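Local coordinates for protein putative phosphohydrolase (Shewanella amazonensis, PDB 3M1T) that is of unknown function but carries an HDOD domain and is probably a phosphohydrolase or signal-transduction protein, at residues E119-R123 against L124-P128; N167-E170 against K171-G175; L184-S188 against W189-P193. One frame throughout, in Å; residues are numbered along the deposited sequence.

Interaction 1: E119-R123 against L124-P128; sequences ELAKR and LGTLP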
ATOM      1  N   GLU A 119     -12.470   1.509  -1.106  1.00 11.89           N
ATOM      2  CA  GLU A 119     -13.875   1.150  -1.166  1.00 12.00           C
ATOM      3  C   GLU A 119     -14.344   0.563   0.172  1.00 11.80           C
ATOM      4  O   GLU A 119     -15.423   0.880   0.656  1.00 12.41           O
ATOM      5  CB  GLU A 119     -14.101   0.112  -2.267  1.00 11.36           C
ATOM      6  CG  GLU A 119     -15.539  -0.382  -2.375  1.00 10.90           C
ATOM      7  CD  GLU A 119     -16.569   0.715  -2.639  1.00 15.37           C
ATOM      8  OE1 GLU A 119     -16.213   1.744  -3.281  1.00 15.31           O
ATOM      9  OE2 GLU A 119     -17.743   0.502  -2.255  1.00 13.12           O
ATOM     10  N   LEU A 120     -13.526  -0.304   0.755  1.00 11.57           N
ATOM     11  CA  LEU A 120     -13.876  -0.851   2.075  1.00 11.37           C
ATOM     12  C   LEU A 120     -14.029   0.264   3.111  1.00 10.89           C
ATOM     13  O   LEU A 120     -14.941   0.234   3.933  1.00 11.38           O
ATOM     14  CB  LEU A 120     -12.835  -1.875   2.550  1.00 10.92           C
ATOM     15  CG  LEU A 120     -12.580  -3.057   1.636  1.00 10.18           C
ATOM     16  CD1 LEU A 120     -11.516  -4.012   2.187  1.00 10.50           C
ATOM     17  CD2 LEU A 120     -13.873  -3.827   1.297  1.00 11.46           C
ATOM     18  N   ALA A 121     -13.104   1.235   3.091  1.00 10.24           N
ATOM     19  CA  ALA A 121     -13.156   2.371   4.017  1.00 10.94           C
ATOM     20  C   ALA A 121     -14.435   3.193   3.878  1.00 12.35           C
ATOM     21  O   ALA A 121     -15.037   3.660   4.858  1.00 13.89           O
ATOM     22  CB  ALA A 121     -11.928   3.298   3.791  1.00 10.71           C
ATOM     23  N   LYS A 122     -14.835   3.401   2.633  1.00 13.68           N
ATOM     24  CA  LYS A 122     -16.083   4.105   2.360  1.00 15.12           C
ATOM     25  C   LYS A 122     -17.233   3.420   3.048  1.00 15.41           C
ATOM     26  O   LYS A 122     -18.087   4.079   3.668  1.00 15.72           O
ATOM     27  CB  LYS A 122     -16.328   4.164   0.870  1.00 15.97           C
ATOM     28  CG  LYS A 122     -15.548   5.280   0.204  1.00 21.32           C
ATOM     29  CD  LYS A 122     -15.686   5.269  -1.302  1.00 26.39           C
ATOM     30  CE  LYS A 122     -14.532   6.046  -1.957  1.00 28.26           C
ATOM     31  NZ  LYS A 122     -14.860   6.330  -3.384  1.00 30.40           N
ATOM     32  N   ARG A 123     -17.259   2.088   2.944  1.00 14.58           N
ATOM     33  CA  ARG A 123     -18.284   1.277   3.586  1.00 14.31           C
ATOM     34  C   ARG A 123     -18.225   1.237   5.107  1.00 15.20           C
ATOM     35  O   ARG A 123     -19.267   1.173   5.770  1.00 16.04           O
ATOM     36  CB  ARG A 123     -18.252  -0.146   3.007  1.00 13.43           C
ATOM     37  CG  ARG A 123     -18.780  -0.193   1.549  1.00 13.23           C
ATOM     38  CD  ARG A 123     -18.384  -1.448   0.770  1.00 12.75           C
ATOM     39  NE  ARG A 123     -18.987  -1.348  -0.546  1.00 12.51           N
ATOM     40  CZ  ARG A 123     -20.191  -1.780  -0.903  1.00 12.32           C
ATOM     41  NH1 ARG A 123     -20.954  -2.457  -0.055  1.00 11.19           N
ATOM     42  NH2 ARG A 123     -20.638  -1.528  -2.131  1.00 14.58           N
ATOM     43  N   LEU A 124     -17.014   1.252   5.650  1.00 15.68           N
ATOM     44  CA  LEU A 124     -16.812   1.241   7.087  1.00 15.94           C
ATOM     45  C   LEU A 124     -16.943   2.644   7.701  1.00 17.37           C
ATOM     46  O   LEU A 124     -16.999   2.779   8.915  1.00 18.82           O
ATOM     47  CB  LEU A 124     -15.410   0.691   7.410  1.00 16.11           C
ATOM     48  CG  LEU A 124     -15.167  -0.770   7.034  1.00 16.05           C
ATOM     49  CD1 LEU A 124     -13.687  -1.131   7.009  1.00 16.45           C
ATOM     50  CD2 LEU A 124     -15.969  -1.756   7.963  1.00 15.77           C
ATOM     51  N   GLY A 125     -17.016   3.679   6.881  1.00 18.00           N
ATOM     52  CA  GLY A 125     -17.082   5.038   7.379  1.00 19.17           C
ATOM     53  C   GLY A 125     -15.745   5.606   7.862  1.00 19.03           C
ATOM     54  O   GLY A 125     -15.725   6.561   8.626  1.00 20.95           O
ATOM     55  N   THR A 126     -14.627   5.043   7.417  1.00 17.34           N
ATOM     56  CA  THR A 126     -13.285   5.593   7.731  1.00 17.09           C
ATOM     57  C   THR A 126     -12.790   6.414   6.542  1.00 16.64           C
ATOM     58  O   THR A 126     -13.460   6.430   5.484  1.00 18.60           O
ATOM     59  CB  THR A 126     -12.333   4.452   8.100  1.00 17.24           C
ATOM     60  OG1 THR A 126     -12.198   3.585   6.957  1.00 15.61           O
ATOM     61  CG2 THR A 126     -12.924   3.597   9.261  1.00 16.19           C
ATOM     62  N   LEU A 127     -11.651   7.104   6.699  0.80 16.87           N
ATOM     63  CA  LEU A 127     -11.185   7.996   5.635  0.80 16.35           C
ATOM     64  C   LEU A 127     -10.684   7.152   4.452  0.80 15.57           C
ATOM     65  O   LEU A 127      -9.764   6.355   4.597  0.80 14.42           O
ATOM     66  CB  LEU A 127     -10.074   8.934   6.100  0.80 17.59           C
ATOM     67  CG  LEU A 127      -9.604   9.914   5.011  0.80 20.35           C
ATOM     68  CD1 LEU A 127     -10.694  10.930   4.625  0.80 21.03           C
ATOM     69  CD2 LEU A 127      -8.331  10.629   5.480  0.80 23.38           C
ATOM     70  N   PRO A 128     -11.263   7.347   3.271  1.00 15.52           N
ATOM     71  CA  PRO A 128     -10.893   6.443   2.174  1.00 15.87           C
ATOM     72  C   PRO A 128      -9.464   6.661   1.688  1.00 15.24           C
ATOM     73  O   PRO A 128      -8.789   5.707   1.342  1.00 14.95           O
ATOM     74  CB  PRO A 128     -11.945   6.739   1.097  1.00 16.70           C
ATOM     75  CG  PRO A 128     -13.149   7.215   1.925  1.00 16.88           C
ATOM     76  CD  PRO A 128     -12.508   8.082   2.971  1.00 16.84           C
TER
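Ala121 and Thr126 meet at the C-terminal end of helix 103-124, which closes in the manner of a Schellman motif with Gly125, at positive phi, as the first residue to leave the helix. The last regular turn is tied by Leu124 N to Leu120 O at 2.9 Å. Beyond it the chain folds back, and Thr126 N reaches Ala121 O at 2.9 Å, tilted 24° from the carbonyl plane. The inner bond expected of the motif is present but weak, with Gly125 N 3.4 Å from Lys122 O. Ala121 O is held chiefly by Thr126 N, with a weak, strongly bent contribution from Gly125 N. The hydroxyl of Thr126 sits between its own N and carbonyl carbon (chi1 63°), which brings OG1 to 3.2 Å from Ala121 CB, a close approach. The same methyl lies 3.7 Å from Pro128 CA. Lys122 runs across the proline ring at about a right angle, its CG 3.5 Å from Pro128 CG. Within the helix, the extended Arg123 reaches back one turn, its NE 2.8 Å from Glu119 OE2, a salt bridge made nearly in the guanidinium plane and to the anti lone pair of the carboxylate.

Both members of that pair have further partners: Glu119 OE1 bridges to Lys259, and Arg123 NH1 bonds to the carbonyls of Asp252 and Gly254. Ala121, Leu124 and Thr126 rest on Met217 of helix 213-227, Leu120 rests on Met220, and Leu256 of helix 256-263 packs against Glu119 and Arg123.

Interaction 2: N167-E170 against K171-G175; sequences NLME and KELLG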
ATOM      1  N   ASN A 167       5.861 -15.865   5.843  1.00 13.01           N
ATOM      2  CA  ASN A 167       5.996 -14.984   7.025  1.00 13.32           C
ATOM      3  C   ASN A 167       6.651 -15.687   8.191  1.00 12.12           C
ATOM      4  O   ASN A 167       7.537 -15.135   8.817  1.00 12.37           O
ATOM      5  CB  ASN A 167       4.623 -14.417   7.440  1.00 15.01           C
ATOM      6  CG  ASN A 167       3.900 -13.743   6.276  1.00 17.71           C
ATOM      7  OD1 ASN A 167       4.501 -13.003   5.524  1.00 24.11           O
ATOM      8  ND2 ASN A 167       2.619 -14.052   6.101  1.00 22.09           N
ATOM      9  N   LEU A 168       6.299 -16.958   8.398  1.00 11.46           N
ATOM     10  CA  LEU A 168       6.942 -17.741   9.434  1.00 11.52           C
ATOM     11  C   LEU A 168       8.405 -18.002   9.116  1.00 10.26           C
ATOM     12  O   LEU A 168       9.254 -17.939  10.003  1.00  9.39           O
ATOM     13  CB  LEU A 168       6.202 -19.032   9.686  1.00 13.01           C
ATOM     14  CG  LEU A 168       4.752 -18.909  10.199  1.00 16.82           C
ATOM     15  CD1 LEU A 168       4.044 -20.226  10.517  1.00 16.04           C
ATOM     16  CD2 LEU A 168       4.784 -18.034  11.453  1.00 16.91           C
HETATM   17  N   MSE A 169       8.708 -18.316   7.840  1.00  9.19           N
HETATM   18  CA  MSE A 169      10.102 -18.432   7.434  1.00  8.50           C
HETATM   19  C   MSE A 169      10.940 -17.192   7.670  1.00  8.46           C
HETATM   20  O   MSE A 169      12.061 -17.274   8.125  1.00  8.17           O
HETATM   21  CB  MSE A 169      10.168 -18.831   5.967  1.00  8.62           C
HETATM   22  CG  MSE A 169       9.805 -20.247   5.707  1.00  6.56           C
HETATM   23 SE   MSE A 169      11.099 -21.577   6.320  0.75  4.79          SE
HETATM   24  CE  MSE A 169      12.629 -20.964   5.255  1.00  6.61           C
ATOM     25  N   GLU A 170      10.378 -16.024   7.358  1.00  8.80           N
ATOM     26  CA  GLU A 170      11.051 -14.780   7.621  1.00  9.56           C
ATOM     27  C   GLU A 170      11.353 -14.612   9.119  1.00  8.85           C
ATOM     28  O   GLU A 170      12.482 -14.275   9.487  1.00  9.31           O
ATOM     29  CB  GLU A 170      10.186 -13.616   7.110  1.00 10.69           C
ATOM     30  CG  GLU A 170      10.192 -13.503   5.569  1.00 11.47           C
ATOM     31  CD  GLU A 170       9.057 -12.649   4.992  1.00 12.18           C
ATOM     32  OE1 GLU A 170       8.172 -12.171   5.752  1.00 13.60           O
ATOM     33  OE2 GLU A 170       9.043 -12.462   3.744  1.00 12.09           O
ATOM     34  N   LYS A 171      10.361 -14.851   9.976  1.00  9.07           N
ATOM     35  CA  LYS A 171      10.649 -14.826  11.405  1.00 11.08           C
ATOM     36  C   LYS A 171      11.740 -15.737  11.864  1.00 10.19           C
ATOM     37  O   LYS A 171      12.593 -15.364  12.639  1.00 11.03           O
ATOM     38  CB  LYS A 171       9.388 -14.904  12.290  1.00 13.26           C
ATOM     39  CG  LYS A 171       9.173 -13.561  12.998  1.00 22.92           C
ATOM     40  CD  LYS A 171       7.806 -13.383  13.601  1.00 27.43           C
ATOM     41  CE  LYS A 171       7.284 -11.953  13.396  1.00 26.66           C
ATOM     42  NZ  LYS A 171       6.569 -11.413  14.624  1.00 27.69           N
ATOM     43  N   GLU A 172      11.760 -16.958  11.335  1.00  8.64           N
ATOM     44  CA  GLU A 172      12.784 -17.872  11.691  1.00  9.15           C
ATOM     45  C   GLU A 172      14.137 -17.396  11.320  1.00  8.54           C
ATOM     46  O   GLU A 172      15.029 -17.517  12.153  1.00 11.37           O
ATOM     47  CB  GLU A 172      12.584 -19.270  11.040  1.00  7.98           C
ATOM     48  CG  GLU A 172      11.378 -20.047  11.536  1.00  8.00           C
ATOM     49  CD  GLU A 172      11.410 -21.531  11.238  1.00  7.44           C
ATOM     50  OE1 GLU A 172      12.461 -21.998  10.787  1.00  8.39           O
ATOM     51  OE2 GLU A 172      10.394 -22.205  11.542  1.00 10.76           O
ATOM     52  N   LEU A 173      14.356 -16.942  10.072  1.00  8.52           N
ATOM     53  CA  LEU A 173      15.688 -16.668   9.594  1.00  9.04           C
ATOM     54  C   LEU A 173      16.150 -15.218   9.837  1.00  9.63           C
ATOM     55  O   LEU A 173      17.342 -14.966   9.869  1.00 12.21           O
ATOM     56  CB  LEU A 173      15.783 -16.997   8.099  1.00  9.20           C
ATOM     57  CG  LEU A 173      15.623 -18.487   7.794  1.00  9.39           C
ATOM     58  CD1 LEU A 173      15.687 -18.706   6.268  1.00  8.26           C
ATOM     59  CD2 LEU A 173      16.703 -19.251   8.510  1.00  9.11           C
ATOM     60  N   LEU A 174      15.214 -14.303   9.977  1.00 10.25           N
ATOM     61  CA  LEU A 174      15.497 -12.878  10.143  1.00 10.39           C
ATOM     62  C   LEU A 174      15.115 -12.340  11.516  1.00 11.40           C
ATOM     63  O   LEU A 174      15.648 -11.308  11.903  1.00 13.00           O
ATOM     64  CB  LEU A 174      14.732 -12.059   9.116  1.00 10.71           C
ATOM     65  CG  LEU A 174      15.041 -12.377   7.635  1.00 10.46           C
ATOM     66  CD1 LEU A 174      13.998 -11.691   6.729  1.00 11.94           C
ATOM     67  CD2 LEU A 174      16.468 -12.028   7.291  1.00 12.88           C
ATOM     68  N   GLY A 175      14.157 -12.959  12.184  1.00 10.03           N
ATOM     69  CA  GLY A 175      13.655 -12.495  13.464  1.00 10.70           C
ATOM     70  C   GLY A 175      12.527 -11.472  13.331  1.00 10.25           C
ATOM     71  O   GLY A 175      12.040 -10.927  14.361  1.00 11.74           O
TER
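Leu173 meets Met169 one turn apart on helix 166-174, a plain i to i+4 pair on the outside of the domain. From its backbone, Leu173 N bonds to Met169 O at 3.0 Å. The side chain then climbs beside the same carbonyl: CB lies 3.7 Å from Met169 O, and CG stays next to that oxygen. With CG turned beside its own backbone N (chi1 -66°), CD1 is carried back along the helix until it stands 3.9 Å from Met169 CE. Met169, present as selenomethionine, bends at chi2 and again at chi3, and this double bend brings its terminal methyl round to the leucine, the two side chains running side by side in the same direction.

One residue further on, Leu174 N bonds to Glu170 O at 2.8 Å, and Leu174 CB touches that oxygen at 3.2 Å. Gly175 N adds a weak bond to the same acceptor, but its better partner is Lys171 O at 2.9 Å; with its positive phi, Gly175 takes the chain out of the helix. The inner face, with Glu170 and Leu174, leans on Ile145 of helix 140-148, and Met169 on Ile156 of helix 150-161.

The charged groups find polar partners on or beside helix 178-188: Lys171 makes a salt bridge to Glu180, and buried Glu170 OE1 takes a hydrogen bond from Asn178, on which its carboxylate probably depends for compensation. Met169 and Leu173, by contrast, offer one another methyl groups alone, a soft apolar contact with no directional bond between the side chains.

Interaction 3: L184-S188 against W189-P193; sequences LLAQS and WKFTP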
ATOM      1  N   LEU A 184       7.928  -0.737   9.859  1.00  7.83           N
ATOM      2  CA  LEU A 184       9.101   0.027  10.343  1.00  8.12           C
ATOM      3  C   LEU A 184       9.511   1.066   9.346  1.00  8.76           C
ATOM      4  O   LEU A 184       9.836   2.197   9.770  1.00  8.99           O
ATOM      5  CB  LEU A 184      10.260  -0.926  10.608  1.00  8.77           C
ATOM      6  CG  LEU A 184      11.417  -0.329  11.347  1.00  8.61           C
ATOM      7  CD1 LEU A 184      11.058  -0.121  12.823  1.00 10.10           C
ATOM      8  CD2 LEU A 184      12.703  -1.183  11.216  1.00 10.50           C
ATOM      9  N   LEU A 185       9.506   0.749   8.061  1.00  8.53           N
ATOM     10  CA  LEU A 185       9.825   1.728   6.984  1.00  8.82           C
ATOM     11  C   LEU A 185       8.800   2.869   7.050  1.00  9.58           C
ATOM     12  O   LEU A 185       9.182   4.052   7.009  1.00  9.46           O
ATOM     13  CB  LEU A 185       9.824   1.084   5.593  1.00  9.37           C
ATOM     14  CG  LEU A 185      10.215   2.023   4.456  1.00 11.80           C
ATOM     15  CD1 LEU A 185      11.677   2.499   4.635  1.00 13.72           C
ATOM     16  CD2 LEU A 185       9.955   1.411   3.112  1.00 15.54           C
ATOM     17  N   ALA A 186       7.523   2.519   7.072  1.00  9.12           N
ATOM     18  CA  ALA A 186       6.467   3.553   7.102  1.00  9.41           C
ATOM     19  C   ALA A 186       6.656   4.443   8.301  1.00  9.79           C
ATOM     20  O   ALA A 186       6.480   5.661   8.198  1.00 10.25           O
ATOM     21  CB  ALA A 186       5.088   2.912   7.095  1.00  9.34           C
ATOM     22  N   GLN A 187       6.994   3.889   9.438  1.00  9.92           N
ATOM     23  CA  GLN A 187       7.236   4.652  10.644  1.00 10.00           C
ATOM     24  C   GLN A 187       8.446   5.587  10.433  1.00  9.85           C
ATOM     25  O   GLN A 187       8.405   6.796  10.755  1.00 10.17           O
ATOM     26  CB  GLN A 187       7.471   3.736  11.810  1.00 10.82           C
ATOM     27  CG  GLN A 187       7.561   4.450  13.133  1.00 12.56           C
ATOM     28  CD  GLN A 187       7.733   3.467  14.240  1.00 17.67           C
ATOM     29  OE1 GLN A 187       8.832   2.900  14.382  1.00 21.01           O
ATOM     30  NE2 GLN A 187       6.632   3.144  14.941  1.00 16.52           N
ATOM     31  N   SER A 188       9.523   5.044   9.866  1.00  9.41           N
ATOM     32  CA  SER A 188      10.723   5.841   9.642  1.00  9.88           C
ATOM     33  C   SER A 188      10.482   7.001   8.676  1.00 10.46           C
ATOM     34  O   SER A 188      11.104   8.083   8.795  1.00 11.11           O
ATOM     35  CB  SER A 188      11.811   4.929   9.106  1.00 10.17           C
ATOM     36  OG  SER A 188      13.045   5.580   8.826  1.00 15.00           O
ATOM     37  N   TRP A 189       9.622   6.780   7.696  1.00  9.20           N
ATOM     38  CA  TRP A 189       9.274   7.750   6.686  1.00  9.63           C
ATOM     39  C   TRP A 189       8.139   8.699   7.144  1.00  9.13           C
ATOM     40  O   TRP A 189       7.673   9.497   6.354  1.00 11.19           O
ATOM     41  CB  TRP A 189       8.947   7.111   5.371  1.00 10.25           C
ATOM     42  CG  TRP A 189      10.103   6.552   4.585  1.00  9.48           C
ATOM     43  CD1 TRP A 189      11.403   6.537   4.966  1.00 13.59           C
ATOM     44  CD2 TRP A 189      10.047   5.956   3.267  1.00 10.47           C
ATOM     45  NE1 TRP A 189      12.165   5.951   3.952  1.00 11.69           N
ATOM     46  CE2 TRP A 189      11.352   5.588   2.923  1.00 11.64           C
ATOM     47  CE3 TRP A 189       9.003   5.642   2.394  1.00 11.79           C
ATOM     48  CZ2 TRP A 189      11.653   4.967   1.706  1.00 13.00           C
ATOM     49  CZ3 TRP A 189       9.300   5.017   1.194  1.00 14.63           C
ATOM     50  CH2 TRP A 189      10.615   4.700   0.874  1.00 11.25           C
ATOM     51  N   LYS A 190       7.799   8.601   8.396  1.00  9.24           N
ATOM     52  CA  LYS A 190       6.961   9.578   9.119  1.00  8.41           C
ATOM     53  C   LYS A 190       5.507   9.540   8.690  1.00 10.16           C
ATOM     54  O   LYS A 190       4.770  10.557   8.754  1.00 11.49           O
ATOM     55  CB  LYS A 190       7.575  10.997   9.045  1.00  9.28           C
ATOM     56  CG  LYS A 190       9.059  11.024   9.461  1.00  9.48           C
ATOM     57  CD  LYS A 190       9.649  12.464   9.573  1.00 10.79           C
ATOM     58  CE  LYS A 190      11.135  12.435   9.831  1.00 13.50           C
ATOM     59  NZ  LYS A 190      11.643  13.820   9.937  1.00 12.66           N
ATOM     60  N   PHE A 191       5.022   8.314   8.360  1.00  8.86           N
ATOM     61  CA  PHE A 191       3.602   8.084   8.222  1.00  8.80           C
ATOM     62  C   PHE A 191       2.955   7.901   9.587  1.00  8.97           C
ATOM     63  O   PHE A 191       3.627   7.662  10.587  1.00  9.58           O
ATOM     64  CB  PHE A 191       3.343   6.875   7.294  1.00  9.76           C
ATOM     65  CG  PHE A 191       3.669   7.184   5.872  1.00  8.81           C
ATOM     66  CD1 PHE A 191       2.710   7.816   5.082  1.00 11.87           C
ATOM     67  CD2 PHE A 191       4.904   6.902   5.336  1.00  9.67           C
ATOM     68  CE1 PHE A 191       2.992   8.147   3.789  1.00 10.76           C
ATOM     69  CE2 PHE A 191       5.198   7.228   4.011  1.00 11.16           C
ATOM     70  CZ  PHE A 191       4.252   7.840   3.242  1.00 11.20           C
ATOM     71  N   THR A 192       1.647   8.053   9.649  1.00  9.77           N
ATOM     72  CA  THR A 192       0.965   8.005  10.964  1.00 10.25           C
ATOM     73  C   THR A 192       0.975   6.665  11.612  1.00  9.29           C
ATOM     74  O   THR A 192       0.998   5.611  10.944  1.00  9.95           O
ATOM     75  CB  THR A 192      -0.504   8.394  10.870  1.00 12.77           C
ATOM     76  OG1 THR A 192      -1.202   7.457  10.047  1.00 13.41           O
ATOM     77  CG2 THR A 192      -0.678   9.783  10.384  1.00 13.98           C
ATOM     78  N   PRO A 193       0.872   6.647  12.947  1.00 10.71           N
ATOM     79  CA  PRO A 193       0.776   5.386  13.647  1.00  9.08           C
ATOM     80  C   PRO A 193      -0.380   4.475  13.200  1.00  8.41           C
ATOM     81  O   PRO A 193      -0.201   3.267  13.131  1.00  9.25           O
ATOM     82  CB  PRO A 193       0.578   5.790  15.091  1.00 11.04           C
ATOM     83  CG  PRO A 193       1.187   7.134  15.223  1.00 14.11           C
ATOM     84  CD  PRO A 193       1.055   7.777  13.871  1.00 10.49           C
TER
HETATM   85  O   HOH W   1       5.941   7.666  11.906  1.00 14.86           O
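Leu185 lies over one face of the Trp189 indole where helix 178-188 ends in a Schellman motif. Its CD1 stands 3.7 Å from the centroid of the five-membered ring, a CH-pi contact, and is closest to Trp189 CE2, at 3.5 Å. The leucine CG points away from its backbone N (chi1 -177°), a choice that spreads both methyls across that same face, CD2 being 4.0 Å from Trp189 CH2.

The backbone sets this pair in place. Trp189 N bonds to Leu185 O at 2.8 Å, then Lys190 takes positive phi and turns the chain, so that Phe191 N returns to Ala186 O at 3.0 Å and Lys190 N bonds to Gln187 O. This last donor stands well above the carbonyl plane. A water donates to both Gln187 O and Phe191 O, bridging the turn.

Farther out, Trp189 NE1 bonds to Pro15 O, the indole touches Leu17 in a loop and Ala94 of helix 79-94, and Leu185 packs on Ile140 and Leu144. Replacing Trp189 by an alanine would probably leave Pro15 O without its indole N-H and open a gap over the methyls of Leu185.

Phe191 turns its ring edge to the helix end: Ala186 O lies in the ring plane, 3.5 Å from Phe191 CD2.

In the fold
Gly125 and Gly175 leave their helices at positive phi in interactions 1 and 2; in interaction 3 Trp189 leaves first, and Lys190, not a glycine, takes the positive phi. The centres lie 33 Å apart for interactions 1 and 2 and 22 Å for either of these with interaction 3, and none touches another; the nearest atoms of interactions 1 and 3 are about 9 Å apart. Interactions 2 and 3 sit on consecutive helices and both lean on helix 140-148, while interaction 1 rests on helices 213-227 and 256-263. A glycerol, probably from the crystallisation liquor, lies about 3 Å from the Glu172 side chain in interaction 2.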